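Local coordinates for bluetongue virus COAT protein VP7 (Bluetongue virus, PDB 1BVP) that forms trimeric capsomers, 260 of which assemble on the VP3 scaffold to build the outer layer of the viral core, at the interface of chains A and B. Sequence-based numbering; all coordinates share one arbitrary frame. Chains: chain A/B, Bluetongue virus COAT protein VP7.

The interface of chains A and B. Residues chain A 120-121, 182; chain B 271, 294-295, 345, 348.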
ATOM      1  N   GLY A 120      -0.647  15.474  -9.515  1.00  9.42           N
ATOM      2  CA  GLY A 120      -1.919  14.785  -9.641  1.00 10.72           C
ATOM      3  C   GLY A 120      -2.496  14.577  -8.261  1.00 12.92           C
ATOM      4  O   GLY A 120      -1.759  14.568  -7.263  1.00 21.88           O
ATOM      5  N   PRO A 121      -3.819  14.443  -8.167  1.00 15.10           N
ATOM      6  CA  PRO A 121      -4.499  14.233  -6.878  1.00 11.98           C
ATOM      7  C   PRO A 121      -4.155  12.912  -6.210  1.00 14.14           C
ATOM      8  O   PRO A 121      -4.133  11.876  -6.854  1.00 20.40           O
ATOM      9  CB  PRO A 121      -5.979  14.261  -7.264  1.00 10.13           C
ATOM     10  CG  PRO A 121      -5.996  13.813  -8.715  1.00 11.42           C
ATOM     11  CD  PRO A 121      -4.787  14.531  -9.281  1.00 10.56           C
ATOM     12  N   MET A 182      -7.881  19.531  -2.562  1.00 18.48           N
ATOM     13  CA  MET A 182      -8.606  19.620  -3.806  1.00 16.94           C
ATOM     14  C   MET A 182      -9.999  19.123  -3.483  1.00 20.24           C
ATOM     15  O   MET A 182     -10.984  19.550  -4.092  1.00 24.66           O
ATOM     16  CB  MET A 182      -7.962  18.716  -4.848  1.00 21.83           C
ATOM     17  CG  MET A 182      -6.702  19.295  -5.462  1.00 23.31           C
ATOM     18  SD  MET A 182      -5.964  18.232  -6.699  1.00 25.63           S
ATOM     19  CE  MET A 182      -7.174  18.240  -8.048  1.00 20.27           C
TER
ATOM     20  N   TYR B 271      -4.601   9.757 -13.213  1.00 16.31           N
ATOM     21  CA  TYR B 271      -5.175  11.050 -12.857  1.00 13.03           C
ATOM     22  C   TYR B 271      -4.214  12.208 -12.751  1.00 15.07           C
ATOM     23  O   TYR B 271      -4.627  13.321 -12.476  1.00 19.17           O
ATOM     24  CB  TYR B 271      -6.058  10.935 -11.621  1.00  8.42           C
ATOM     25  CG  TYR B 271      -7.328  10.138 -11.859  1.00  5.00           C
ATOM     26  CD1 TYR B 271      -8.411  10.702 -12.518  1.00  3.87           C
ATOM     27  CD2 TYR B 271      -7.436   8.802 -11.456  1.00  6.16           C
ATOM     28  CE1 TYR B 271      -9.584   9.961 -12.789  1.00  2.00           C
ATOM     29  CE2 TYR B 271      -8.608   8.052 -11.722  1.00  4.88           C
ATOM     30  CZ  TYR B 271      -9.666   8.648 -12.385  1.00  4.24           C
ATOM     31  OH  TYR B 271     -10.817   7.928 -12.638  1.00  9.98           O
ATOM     32  N   MET B 294     -11.940  12.975 -13.547  1.00 27.51           N
ATOM     33  CA  MET B 294     -10.726  13.710 -13.158  1.00 21.52           C
ATOM     34  C   MET B 294     -10.226  13.598 -11.740  1.00 15.93           C
ATOM     35  O   MET B 294      -9.154  14.090 -11.414  1.00 18.66           O
ATOM     36  CB  MET B 294     -10.662  15.150 -13.691  1.00 24.87           C
ATOM     37  CG  MET B 294     -11.839  16.046 -13.463  1.00 29.53           C
ATOM     38  SD  MET B 294     -11.409  17.631 -14.187  1.00 32.83           S
ATOM     39  CE  MET B 294     -12.341  17.614 -15.667  1.00 25.82           C
ATOM     40  N   LEU B 295     -10.954  12.868 -10.909  1.00 19.37           N
ATOM     41  CA  LEU B 295     -10.521  12.650  -9.532  1.00 14.80           C
ATOM     42  C   LEU B 295     -10.684  11.170  -9.276  1.00 12.81           C
ATOM     43  O   LEU B 295     -11.634  10.555  -9.769  1.00 15.46           O
ATOM     44  CB  LEU B 295     -11.369  13.450  -8.533  1.00 11.09           C
ATOM     45  CG  LEU B 295     -11.186  14.970  -8.580  1.00 14.61           C
ATOM     46  CD1 LEU B 295     -12.300  15.648  -7.858  1.00 16.73           C
ATOM     47  CD2 LEU B 295      -9.852  15.360  -8.009  1.00 13.18           C
ATOM     48  N   ARG B 345      -3.450  22.503 -10.770  1.00 27.36           N
ATOM     49  CA  ARG B 345      -4.584  22.506  -9.849  1.00 28.12           C
ATOM     50  C   ARG B 345      -5.824  23.166 -10.440  1.00 27.62           C
ATOM     51  O   ARG B 345      -6.941  22.660 -10.285  1.00 29.57           O
ATOM     52  CB  ARG B 345      -4.202  23.183  -8.532  1.00 36.60           C
ATOM     53  CG  ARG B 345      -5.392  23.700  -7.738  1.00 42.99           C
ATOM     54  CD  ARG B 345      -5.417  23.145  -6.325  1.00 52.82           C
ATOM     55  NE  ARG B 345      -6.671  23.451  -5.619  1.00 59.85           N
ATOM     56  CZ  ARG B 345      -7.910  23.170  -6.064  1.00 64.72           C
ATOM     57  NH1 ARG B 345      -8.132  22.574  -7.252  1.00 58.46           N
ATOM     58  NH2 ARG B 345      -8.953  23.431  -5.275  1.00 66.79           N
ATOM     59  N   TYR B 348      -8.436  21.193 -12.752  1.00 27.39           N
ATOM     60  CA  TYR B 348      -9.364  20.211 -12.197  1.00 31.85           C
ATOM     61  C   TYR B 348     -10.708  20.809 -11.818  1.00 44.09           C
ATOM     62  O   TYR B 348     -11.333  20.430 -10.815  1.00 40.34           O
ATOM     63  CB  TYR B 348      -8.715  19.507 -11.018  1.00 25.04           C
ATOM     64  CG  TYR B 348      -7.631  18.561 -11.446  1.00 19.57           C
ATOM     65  CD1 TYR B 348      -6.359  19.039 -11.810  1.00 20.04           C
ATOM     66  CD2 TYR B 348      -7.876  17.183 -11.510  1.00 18.56           C
ATOM     67  CE1 TYR B 348      -5.348  18.162 -12.224  1.00 17.84           C
ATOM     68  CE2 TYR B 348      -6.890  16.293 -11.923  1.00 14.16           C
ATOM     69  CZ  TYR B 348      -5.627  16.794 -12.275  1.00 18.24           C
ATOM     70  OH  TYR B 348      -4.648  15.922 -12.641  1.00 17.71           O
TER
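A:Met182 lays its terminal methyl over one face of the B:Tyr348 ring, a CH-pi contact in which CE sits 3.9 Å from the ring centroid. The methyl is displaced toward the root of the tyrosine, so that CG and CB are its near neighbours and the hydroxyl end of the ring is left to another residue of chain A. The thioether chain runs extended from the backbone to SD and then bends (chi3 67°), which turns CE toward the ring face. On a further flank the same methyl meets the CD2 branch of B:Leu295 at 3.9 Å.

A:Pro121 sits on the same side of the ring as A:Met182, above and just outside its rim at the phenol end. CD of the proline lies 3.6 Å from OH of B:Tyr348, with CE2 and CZ slightly farther and the two side chains at about a right angle. CB of the proline reaches B:Leu295 CD2 at 4.1 Å, and CG packs against CB of B:Tyr271. CD also comes to 3.4 Å from the backbone carbonyl O of B:Tyr271, the last residue of helix 263-271, a contact of van der Waals kind.

Within chain B, the phenol of B:Tyr348 donates a hydrogen bond from OH to B:Tyr271 O (2.6 Å), in the carbonyl plane at a C=O...O angle of 154°. This ties the C-terminal tail to the end of the helix and should fix the tilt of the ring that receives A:Met182. On the other flank, A:Met182 CG lies over the rim of one face of the B:Arg345 guanidinium, the side chains running in opposite directions; the arginine is poorly ordered, so this is tentative.

Together the contacts form a small, largely apolar patch of the subunit interface, where loop residues of one VP7 chain meet the end of helix 263-271, the loop carrying B:Leu295 and the C-terminal tail of its neighbour, probably helping to hold the homotrimer together.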